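Local coordinates for A1 protein (Enterobacteria phage Qbeta, PDB 3RLK) that is a minor virion protein made by read-through of the coat-protein stop codon, whose beta-barrel read-through domain probably serves in infection, at residues A[16-22]-A[159-163]; A[34-40]-A[52-58]; A[115-120]-A[130-134]. All coordinates share one frame. Numbering follows the deposited sequence.

Along the chain, interaction 1 encloses the other two: 16-22 comes near the start of the model and 159-163 much later, while interactions 2 (34-40 with 52-58) and 3 (115-120 with 130-134) follow in series between them. Interactions 2 and 3 belong to one curled mixed sheet, centres 10 Å apart, and meet where strands 52-58 and 117-121 run parallel; Tyr53 with Glu119 and Arg118 with Leu37 link them. Interaction 1, across the chain's centre, fastens the proline-rich segment to the loop after strand 154-159. Its centre is 31 Å from interaction 2 and 25 Å from interaction 3, with nearest atoms about 18 Å and 6 Å away, never touching.

Interaction 1: residues A[16-22]-A[159-163]; sequences DPPIDPP and FWRDP
Arg161 makes the strongest ties. Its NH2 forms a salt bridge with Asp20 OD1 at 2.8 Å, and its NE donates to Ile19 O at 2.9 Å, with chi1 m, chi2 t and chi3 p curling the guanidinium toward segment 16-22. The backbone adds Ile19 N to Arg161 O at 3.0 Å, their CA atoms 4.5 Å apart; the segments' end-to-end directions differ by 156°. Pro17, Pro18, Pro21 and Pro22 have phi -74° to -68° and psi 151° to 167°, the polyproline II conformation; proline's ring nitrogen carries no hydrogen to donate, so these residues contribute by packing. Pro21 CA stands 3.6 Å above the centroid of the Phe159 ring (chi1 t) in a CH-pi contact, Ile19 CG2 reaches Phe159 CE2 at 3.8 Å along the ring edge, and Pro163 CB lies 3.4 Å from Pro17 O. Phe159 ends strand 154-159, packs edge-to-face with Tyr96, and shares Gln184 of strand 183-188 with Pro21, placing the proline-rich arm against the barrel.

Interaction 2: residues A[34-40]-A[52-58]; sequences IWSLEEV and IYNAVEL
Strands 34-38 and 52-58, consecutive in the chain and neighbours in the curled mixed sheet, pair antiparallel, axes 4.3 Å apart at closest and directions 142° apart; the first resumes as 40-42 after an irregular corner. Ile34 O accepts from Leu58 N at 2.9 Å, while a water joins Ile34 N (3.0 Å) to Leu58 O (2.7 Å). Trp35 (chi1 m) and Glu57 form a non-hydrogen-bonded pair; Trp35 CE3 touches Ala55 CB at 3.7 Å, Glu57 CB makes an off-centre CH-pi contact 4.1 Å from the six-membered ring's centroid, and the indole packs edge-to-face with Phe132. Ser36 N to Val56 O at 2.7 Å and Val56 N to Ser36 O at 2.8 Å complete a hydrogen-bonded pair. Leu37 packs CD1 on Ala55 CB (3.7 Å). Glu38 (phi/psi -133/-34) departs from extended geometry, and a second water bridges Glu38 N (3.1 Å) and Asn54 O (2.6 Å). At the corner, Glu39 O takes Asn54 N at 2.9 Å and Glu39 OE1 takes Asn54 ND2 at 2.6 Å. Val40 CG2 meets Tyr53 CE1 at 4.0 Å. Water thus fills in at Glu38 before main-chain pairing resumes, while Trp35, Leu37 and Ala55 bury an apolar face.

Interaction 3: residues A[115-120]-A[130-134]; sequences YDIREG and ERFIY
Strands 117-120 and 130-134 form an antiparallel hairpin ladder, axes 4.6 Å apart at closest and directions 147° apart. Both hydrogen-bonded pairs are complete. Arg118 N gives to Phe132 O and Phe132 N to Arg118 O, both at 2.9 Å; Gly120 N gives to Glu130 O at 2.9 Å and Glu130 N to Gly120 O at 2.8 Å. Just before the strand, Asp116 O accepts Tyr134 N at 2.9 Å and also a water at 2.7 Å, which donates to Tyr134 O at 2.7 Å as well. At the non-hydrogen-bonded positions, Ile117 CA lies 3.2 Å from Phe132 O and Glu119 CA 3.4 Å from Glu130 O, as CA-H...O contacts. Glu119 (chi1 t) uses OE2 for a salt bridge to Arg131 NE at 2.7 Å; its OE1 goes to Trp50, and Arg131 also reaches Asp107 and Ala105. Arg118 turns its end outward to Leu37 and Glu38, Asp116 pairs with Lys178, Glu130 OE1 is held by Ser143 and Lys122, Tyr134 OH by Asn139, and Tyr115 OH by Cys181 O. Ile117 CG1 packs on Ile133 CD1 at 3.7 Å. A side chain at Gly120 would crowd the Phe132 ring. Strand 52-58 flanks 117-121 in parallel and strand 140-143 flanks 129-135 antiparallel, while helix 107-112 packs on Ile117 and Arg131.

Interaction 1: residues A[16-22]-A[159-163]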
loop_
_atom_site.group_PDB
_atom_site.type_symbol
_atom_site.label_atom_id
_atom_site.label_comp_id
_atom_site.label_asym_id
_atom_site.label_seq_id
_atom_site.Cartn_x
_atom_site.Cartn_y
_atom_site.Cartn_z
ATOM N N ASP A 16 -1.881 11.916 -23.075
ATOM C CA ASP A 16 -0.612 11.181 -23.047
ATOM C C ASP A 16 -0.871 9.801 -22.440
ATOM O O ASP A 16 -1.703 9.681 -21.568
ATOM C CB ASP A 16 0.453 11.940 -22.286
ATOM C CG ASP A 16 0.886 13.202 -23.015
ATOM O OD1 ASP A 16 0.818 13.244 -24.297
ATOM O OD2 ASP A 16 1.271 14.161 -22.313
ATOM N N PRO A 17 -0.252 8.770 -22.998
ATOM C CA PRO A 17 -0.495 7.357 -22.619
ATOM C C PRO A 17 0.120 7.064 -21.269
ATOM O O PRO A 17 1.076 7.727 -20.875
ATOM C CB PRO A 17 0.207 6.553 -23.715
ATOM C CG PRO A 17 0.647 7.488 -24.752
ATOM C CD PRO A 17 0.657 8.899 -24.152
ATOM N N PRO A 18 -0.452 6.106 -20.514
ATOM C CA PRO A 18 0.010 5.913 -19.145
ATOM C C PRO A 18 1.369 5.219 -19.172
ATOM O O PRO A 18 1.803 4.688 -20.216
ATOM C CB PRO A 18 -1.035 4.942 -18.529
ATOM C CG PRO A 18 -1.484 4.119 -19.689
ATOM C CD PRO A 18 -1.519 5.169 -20.876
ATOM N N ILE A 19 2.041 5.218 -18.028
ATOM C CA ILE A 19 3.344 4.561 -17.891
ATOM C C ILE A 19 3.156 3.162 -17.289
ATOM O O ILE A 19 2.365 3.008 -16.352
ATOM C CB ILE A 19 4.259 5.450 -16.966
ATOM C CG1 ILE A 19 4.266 6.914 -17.483
ATOM C CG2 ILE A 19 5.668 4.774 -16.780
ATOM C CD1 ILE A 19 4.786 7.920 -16.461
ATOM N N ASP A 20 3.845 2.151 -17.817
ATOM C CA ASP A 20 3.614 0.782 -17.321
ATOM C C ASP A 20 4.744 0.292 -16.407
ATOM O O ASP A 20 5.891 0.597 -16.656
ATOM C CB ASP A 20 3.460 -0.174 -18.471
ATOM C CG ASP A 20 2.337 0.238 -19.418
ATOM O OD1 ASP A 20 1.262 0.644 -18.943
ATOM O OD2 ASP A 20 2.568 0.185 -20.651
ATOM N N PRO A 21 4.405 -0.469 -15.344
ATOM C CA PRO A 21 5.510 -0.894 -14.505
ATOM C C PRO A 21 6.403 -1.892 -15.258
ATOM O O PRO A 21 5.915 -2.527 -16.175
ATOM C CB PRO A 21 4.800 -1.524 -13.272
ATOM C CG PRO A 21 3.462 -1.861 -13.694
ATOM C CD PRO A 21 3.091 -0.825 -14.765
ATOM N N PRO A 22 7.702 -1.975 -14.921
ATOM C CA PRO A 22 8.630 -2.925 -15.544
ATOM C C PRO A 22 8.242 -4.342 -15.068
ATOM O O PRO A 22 7.594 -4.512 -14.028
ATOM C CB PRO A 22 9.991 -2.514 -14.961
ATOM C CG PRO A 22 9.710 -1.880 -13.711
ATOM C CD PRO A 22 8.374 -1.153 -13.893
ATOM N N PHE A 159 3.586 2.122 -7.994
ATOM C CA PHE A 159 4.283 2.505 -9.190
ATOM C C PHE A 159 3.464 3.574 -9.878
ATOM O O PHE A 159 2.282 3.394 -10.151
ATOM C CB PHE A 159 4.607 1.322 -10.098
ATOM C CG PHE A 159 5.345 1.714 -11.379
ATOM C CD1 PHE A 159 6.729 1.576 -11.494
ATOM C CD2 PHE A 159 4.596 2.192 -12.485
ATOM C CE1 PHE A 159 7.379 2.002 -12.651
ATOM C CE2 PHE A 159 5.241 2.638 -13.666
ATOM C CZ PHE A 159 6.604 2.517 -13.757
ATOM N N TRP A 160 4.107 4.730 -10.102
ATOM C CA TRP A 160 3.420 5.927 -10.604
ATOM C C TRP A 160 3.240 5.801 -12.113
ATOM O O TRP A 160 4.263 5.732 -12.919
ATOM C CB TRP A 160 4.258 7.191 -10.286
ATOM C CG TRP A 160 3.505 8.388 -10.582
ATOM C CD1 TRP A 160 3.571 9.149 -11.717
ATOM C CD2 TRP A 160 2.546 9.008 -9.738
ATOM N NE1 TRP A 160 2.709 10.208 -11.615
ATOM C CE2 TRP A 160 2.034 10.120 -10.433
ATOM C CE3 TRP A 160 2.008 8.685 -8.473
ATOM C CZ2 TRP A 160 1.082 10.947 -9.892
ATOM C CZ3 TRP A 160 1.058 9.527 -7.919
ATOM C CH2 TRP A 160 0.568 10.623 -8.664
ATOM N N ARG A 161 1.968 5.826 -12.508
ATOM C CA ARG A 161 1.533 5.569 -13.895
ATOM C C ARG A 161 1.078 6.826 -14.599
ATOM O O ARG A 161 0.903 6.813 -15.818
ATOM C CB ARG A 161 0.357 4.570 -13.877
ATOM C CG ARG A 161 0.838 3.220 -13.355
ATOM C CD ARG A 161 -0.122 2.148 -13.799
ATOM N NE ARG A 161 -0.048 1.904 -15.251
ATOM C CZ ARG A 161 -1.107 1.560 -16.006
ATOM N NH1 ARG A 161 -2.328 1.372 -15.430
ATOM N NH2 ARG A 161 -0.934 1.299 -17.345
ATOM N N ASP A 162 0.879 7.924 -13.855
ATOM C CA ASP A 162 0.237 9.131 -14.391
ATOM C C ASP A 162 1.265 9.931 -15.209
ATOM O O ASP A 162 2.280 10.364 -14.669
ATOM C CB ASP A 162 -0.366 9.984 -13.250
ATOM C CG ASP A 162 -1.210 11.203 -13.744
ATOM O OD1 ASP A 162 -1.133 11.640 -14.903
ATOM O OD2 ASP A 162 -1.985 11.759 -12.938
ATOM N N PRO A 163 0.989 10.110 -16.530
ATOM C CA PRO A 163 1.941 10.815 -17.353
ATOM C C PRO A 163 1.839 12.332 -17.202
ATOM O O PRO A 163 2.662 13.038 -17.792
ATOM C CB PRO A 163 1.541 10.401 -18.773
ATOM C CG PRO A 163 -0.047 10.201 -18.657
ATOM C CD PRO A 163 -0.093 9.479 -17.337
#

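Interaction 2: residues A[34-40]-A[52-58]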
loop_
_atom_site.group_PDB
_atom_site.type_symbol
_atom_site.label_atom_id
_atom_site.label_comp_id
_atom_site.label_asym_id
_atom_site.label_seq_id
_atom_site.Cartn_x
_atom_site.Cartn_y
_atom_site.Cartn_z
ATOM N N ILE A 34 -1.708 -11.891 5.949
ATOM C CA ILE A 34 -2.750 -11.441 5.010
ATOM C C ILE A 34 -4.182 -12.029 5.333
ATOM O O ILE A 34 -4.240 -13.072 5.965
ATOM C CB ILE A 34 -2.344 -11.661 3.582
ATOM C CG1 ILE A 34 -2.093 -13.148 3.316
ATOM C CG2 ILE A 34 -1.102 -10.791 3.223
ATOM C CD1 ILE A 34 -2.211 -13.472 1.749
ATOM N N TRP A 35 -5.260 -11.330 4.874
ATOM C CA TRP A 35 -6.597 -11.524 5.456
ATOM C C TRP A 35 -7.626 -11.412 4.385
ATOM O O TRP A 35 -7.359 -10.804 3.350
ATOM C CB TRP A 35 -6.898 -10.406 6.451
ATOM C CG TRP A 35 -5.838 -10.333 7.507
ATOM C CD1 TRP A 35 -4.619 -9.660 7.414
ATOM C CD2 TRP A 35 -5.858 -10.990 8.782
ATOM N NE1 TRP A 35 -3.913 -9.849 8.585
ATOM C CE2 TRP A 35 -4.658 -10.644 9.435
ATOM C CE3 TRP A 35 -6.823 -11.801 9.473
ATOM C CZ2 TRP A 35 -4.372 -11.074 10.737
ATOM C CZ3 TRP A 35 -6.522 -12.227 10.780
ATOM C CH2 TRP A 35 -5.303 -11.896 11.375
ATOM N N SER A 36 -8.814 -11.978 4.686
ATOM C CA SER A 36 -10.028 -11.770 3.857
ATOM C C SER A 36 -10.990 -10.986 4.758
ATOM O O SER A 36 -11.236 -11.393 5.923
ATOM C CB SER A 36 -10.635 -13.124 3.427
ATOM O OG SER A 36 -11.849 -12.951 2.719
ATOM N N LEU A 37 -11.507 -9.853 4.269
ATOM C CA LEU A 37 -12.493 -9.070 4.951
ATOM C C LEU A 37 -13.809 -9.033 4.115
ATOM O O LEU A 37 -13.925 -8.237 3.222
ATOM C CB LEU A 37 -11.947 -7.641 5.165
ATOM C CG LEU A 37 -11.135 -7.435 6.439
ATOM C CD1 LEU A 37 -9.771 -8.112 6.335
ATOM C CD2 LEU A 37 -11.013 -5.856 6.606
ATOM N N GLU A 38 -14.773 -9.928 4.395
ATOM C CA GLU A 38 -15.990 -9.974 3.579
ATOM C C GLU A 38 -17.237 -10.039 4.442
ATOM O O GLU A 38 -18.262 -9.462 4.051
ATOM C CB GLU A 38 -15.991 -11.173 2.616
ATOM C CG GLU A 38 -14.960 -11.224 1.474
ATOM C CD GLU A 38 -14.884 -9.966 0.595
ATOM O OE1 GLU A 38 -15.899 -9.188 0.411
ATOM O OE2 GLU A 38 -13.776 -9.778 0.054
ATOM N N GLU A 39 -17.136 -10.712 5.578
ATOM C CA GLU A 39 -18.260 -10.871 6.518
ATOM C C GLU A 39 -18.380 -9.594 7.325
ATOM O O GLU A 39 -17.370 -9.079 7.866
ATOM C CB GLU A 39 -18.029 -12.014 7.492
ATOM C CG GLU A 39 -19.262 -12.217 8.363
ATOM C CD GLU A 39 -19.108 -13.343 9.356
ATOM O OE1 GLU A 39 -18.393 -13.153 10.353
ATOM O OE2 GLU A 39 -19.743 -14.397 9.168
ATOM N N VAL A 40 -19.589 -9.053 7.395
ATOM C CA VAL A 40 -19.763 -7.825 8.168
ATOM C C VAL A 40 -19.929 -8.019 9.672
ATOM O O VAL A 40 -20.822 -8.755 10.153
ATOM C CB VAL A 40 -20.953 -7.000 7.638
ATOM C CG1 VAL A 40 -21.148 -5.789 8.439
ATOM C CG2 VAL A 40 -20.706 -6.637 6.155
ATOM N N ILE A 52 -17.705 -2.415 9.459
ATOM C CA ILE A 52 -16.500 -3.075 10.000
ATOM C C ILE A 52 -16.682 -4.523 9.643
ATOM O O ILE A 52 -17.767 -5.111 9.875
ATOM C CB ILE A 52 -16.294 -2.867 11.534
ATOM C CG1 ILE A 52 -16.161 -1.366 11.821
ATOM C CG2 ILE A 52 -15.091 -3.643 12.033
ATOM C CD1 ILE A 52 -16.021 -0.984 13.282
ATOM N N TYR A 53 -15.618 -5.102 9.133
ATOM C CA TYR A 53 -15.606 -6.521 8.779
ATOM C C TYR A 53 -14.923 -7.358 9.860
ATOM O O TYR A 53 -14.130 -6.887 10.704
ATOM C CB TYR A 53 -14.872 -6.735 7.446
ATOM C CG TYR A 53 -15.567 -6.065 6.280
ATOM C CD1 TYR A 53 -16.439 -6.774 5.473
ATOM C CD2 TYR A 53 -15.311 -4.708 5.963
ATOM C CE1 TYR A 53 -17.103 -6.156 4.388
ATOM C CE2 TYR A 53 -15.951 -4.089 4.892
ATOM C CZ TYR A 53 -16.842 -4.832 4.105
ATOM O OH TYR A 53 -17.494 -4.234 3.040
ATOM N N ASN A 54 -15.249 -8.630 9.815
ATOM C CA ASN A 54 -14.498 -9.612 10.547
ATOM C C ASN A 54 -13.349 -10.022 9.653
ATOM O O ASN A 54 -13.573 -10.488 8.520
ATOM C CB ASN A 54 -15.401 -10.816 10.790
ATOM C CG ASN A 54 -16.364 -10.625 11.973
ATOM O OD1 ASN A 54 -16.003 -10.096 13.019
ATOM N ND2 ASN A 54 -17.572 -11.105 11.819
ATOM N N ALA A 55 -12.113 -9.873 10.137
ATOM C CA ALA A 55 -10.948 -10.324 9.407
ATOM C C ALA A 55 -10.672 -11.796 9.527
ATOM O O ALA A 55 -10.545 -12.282 10.650
ATOM C CB ALA A 55 -9.664 -9.462 9.798
ATOM N N VAL A 56 -10.585 -12.504 8.393
ATOM C CA VAL A 56 -10.236 -13.932 8.399
ATOM C C VAL A 56 -8.836 -14.177 7.820
ATOM O O VAL A 56 -8.560 -13.760 6.700
ATOM C CB VAL A 56 -11.331 -14.776 7.671
ATOM C CG1 VAL A 56 -10.904 -16.282 7.502
ATOM C CG2 VAL A 56 -12.731 -14.593 8.422
ATOM N N GLU A 57 -7.953 -14.838 8.575
ATOM C CA GLU A 57 -6.538 -15.061 8.078
ATOM C C GLU A 57 -6.440 -16.035 6.877
ATOM O O GLU A 57 -7.150 -17.053 6.803
ATOM C CB GLU A 57 -5.662 -15.444 9.288
ATOM C CG GLU A 57 -4.185 -15.263 9.114
ATOM C CD GLU A 57 -3.411 -15.846 10.372
ATOM O OE1 GLU A 57 -4.049 -16.118 11.424
ATOM O OE2 GLU A 57 -2.206 -16.000 10.266
ATOM N N LEU A 58 -5.613 -15.675 5.902
ATOM C CA LEU A 58 -5.285 -16.528 4.771
ATOM C C LEU A 58 -3.875 -17.096 4.892
ATOM O O LEU A 58 -2.998 -16.528 5.620
ATOM C CB LEU A 58 -5.371 -15.671 3.464
ATOM C CG LEU A 58 -6.742 -15.017 3.338
ATOM C CD1 LEU A 58 -6.536 -13.987 2.234
ATOM C CD2 LEU A 58 -7.724 -16.085 2.894
HETATM O O HOH W 1 -1.032 -14.753 6.325
HETATM O O HOH W 2 -14.554 -12.006 6.617
#

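Interaction 3: residues A[115-120]-A[130-134]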
loop_
_atom_site.group_PDB
_atom_site.type_symbol
_atom_site.label_atom_id
_atom_site.label_comp_id
_atom_site.label_asym_id
_atom_site.label_seq_id
_atom_site.Cartn_x
_atom_site.Cartn_y
_atom_site.Cartn_z
ATOM N N TYR A 115 -7.401 4.765 -2.193
ATOM C CA TYR A 115 -7.012 3.342 -2.284
ATOM C C TYR A 115 -8.107 2.548 -1.577
ATOM O O TYR A 115 -8.823 3.122 -0.767
ATOM C CB TYR A 115 -5.662 3.100 -1.538
ATOM C CG TYR A 115 -4.504 3.653 -2.331
ATOM C CD1 TYR A 115 -3.818 2.847 -3.270
ATOM C CD2 TYR A 115 -4.099 4.989 -2.160
ATOM C CE1 TYR A 115 -2.766 3.380 -4.045
ATOM C CE2 TYR A 115 -3.036 5.536 -2.949
ATOM C CZ TYR A 115 -2.356 4.682 -3.845
ATOM O OH TYR A 115 -1.302 5.186 -4.589
ATOM N N ASP A 116 -8.253 1.260 -1.860
ATOM C CA ASP A 116 -9.303 0.492 -1.157
ATOM C C ASP A 116 -8.773 0.022 0.188
ATOM O O ASP A 116 -7.765 -0.704 0.250
ATOM C CB ASP A 116 -9.704 -0.762 -1.944
ATOM C CG ASP A 116 -10.342 -0.418 -3.291
ATOM O OD1 ASP A 116 -11.382 0.237 -3.261
ATOM O OD2 ASP A 116 -9.810 -0.827 -4.350
ATOM N N ILE A 117 -9.447 0.436 1.257
ATOM C CA ILE A 117 -8.981 0.191 2.618
ATOM C C ILE A 117 -10.242 -0.287 3.374
ATOM O O ILE A 117 -11.286 0.318 3.213
ATOM C CB ILE A 117 -8.479 1.489 3.229
ATOM C CG1 ILE A 117 -7.513 2.214 2.259
ATOM C CG2 ILE A 117 -7.894 1.228 4.632
ATOM C CD1 ILE A 117 -7.246 3.671 2.705
ATOM N N ARG A 118 -10.171 -1.391 4.104
ATOM C CA ARG A 118 -11.364 -1.865 4.886
ATOM C C ARG A 118 -11.023 -1.888 6.337
ATOM O O ARG A 118 -9.895 -2.252 6.716
ATOM C CB ARG A 118 -11.857 -3.254 4.416
ATOM C CG ARG A 118 -12.595 -3.146 3.081
ATOM C CD ARG A 118 -13.242 -4.471 2.649
ATOM N NE ARG A 118 -14.056 -4.239 1.460
ATOM C CZ ARG A 118 -14.809 -5.154 0.838
ATOM N NH1 ARG A 118 -14.941 -6.369 1.322
ATOM N NH2 ARG A 118 -15.463 -4.802 -0.293
ATOM N N GLU A 119 -11.983 -1.535 7.201
ATOM C CA GLU A 119 -11.726 -1.682 8.650
ATOM C C GLU A 119 -12.139 -3.078 9.111
ATOM O O GLU A 119 -13.246 -3.537 8.754
ATOM C CB GLU A 119 -12.583 -0.648 9.389
ATOM C CG GLU A 119 -12.157 -0.463 10.846
ATOM C CD GLU A 119 -12.458 0.935 11.329
ATOM O OE1 GLU A 119 -13.520 1.468 10.949
ATOM O OE2 GLU A 119 -11.619 1.491 12.051
ATOM N N GLY A 120 -11.317 -3.752 9.910
ATOM C CA GLY A 120 -11.776 -5.107 10.315
ATOM C C GLY A 120 -11.338 -5.476 11.728
ATOM O O GLY A 120 -10.328 -4.969 12.273
ATOM N N GLU A 130 -8.606 -2.924 13.171
ATOM C CA GLU A 130 -7.469 -2.297 12.450
ATOM C C GLU A 130 -7.902 -1.879 11.076
ATOM O O GLU A 130 -9.033 -2.208 10.642
ATOM C CB GLU A 130 -6.279 -3.271 12.417
ATOM C CG GLU A 130 -5.666 -3.400 13.824
ATOM C CD GLU A 130 -4.489 -4.368 13.935
ATOM O OE1 GLU A 130 -4.144 -4.970 12.887
ATOM O OE2 GLU A 130 -3.912 -4.464 15.095
ATOM N N ARG A 131 -7.077 -1.085 10.396
ATOM C CA ARG A 131 -7.356 -0.766 8.982
ATOM C C ARG A 131 -6.448 -1.550 8.050
ATOM O O ARG A 131 -5.188 -1.672 8.325
ATOM C CB ARG A 131 -7.305 0.754 8.734
ATOM C CG ARG A 131 -8.644 1.351 9.177
ATOM C CD ARG A 131 -8.503 2.519 9.944
ATOM N NE ARG A 131 -9.768 2.929 10.630
ATOM C CZ ARG A 131 -10.096 4.189 10.843
ATOM N NH1 ARG A 131 -9.297 5.149 10.378
ATOM N NH2 ARG A 131 -11.219 4.490 11.509
ATOM N N PHE A 132 -7.057 -2.109 6.980
ATOM C CA PHE A 132 -6.411 -3.105 6.137
ATOM C C PHE A 132 -6.360 -2.585 4.696
ATOM O O PHE A 132 -7.412 -2.245 4.080
ATOM C CB PHE A 132 -7.187 -4.422 6.130
ATOM C CG PHE A 132 -7.156 -5.146 7.411
ATOM C CD1 PHE A 132 -6.352 -6.253 7.567
ATOM C CD2 PHE A 132 -7.922 -4.706 8.464
ATOM C CE1 PHE A 132 -6.367 -6.981 8.819
ATOM C CE2 PHE A 132 -7.957 -5.367 9.679
ATOM C CZ PHE A 132 -7.164 -6.483 9.878
ATOM N N ILE A 133 -5.149 -2.491 4.145
ATOM C CA ILE A 133 -5.037 -2.052 2.742
ATOM C C ILE A 133 -5.338 -3.231 1.830
ATOM O O ILE A 133 -4.917 -4.382 2.126
ATOM C CB ILE A 133 -3.592 -1.451 2.518
ATOM C CG1 ILE A 133 -3.519 -0.751 1.162
ATOM C CG2 ILE A 133 -2.481 -2.497 2.821
ATOM C CD1 ILE A 133 -4.414 0.513 1.097
ATOM N N TYR A 134 -6.100 -2.992 0.764
ATOM C CA TYR A 134 -6.340 -4.093 -0.178
ATOM C C TYR A 134 -5.149 -4.222 -1.126
ATOM O O TYR A 134 -4.648 -3.175 -1.628
ATOM C CB TYR A 134 -7.653 -3.843 -0.978
ATOM C CG TYR A 134 -7.904 -4.891 -2.051
ATOM C CD1 TYR A 134 -8.205 -6.240 -1.706
ATOM C CD2 TYR A 134 -7.872 -4.537 -3.386
ATOM C CE1 TYR A 134 -8.431 -7.191 -2.706
ATOM C CE2 TYR A 134 -8.135 -5.484 -4.399
ATOM C CZ TYR A 134 -8.418 -6.812 -4.044
ATOM O OH TYR A 134 -8.661 -7.759 -5.024
HETATM O O HOH W 3 -5.607 -0.650 -1.413
#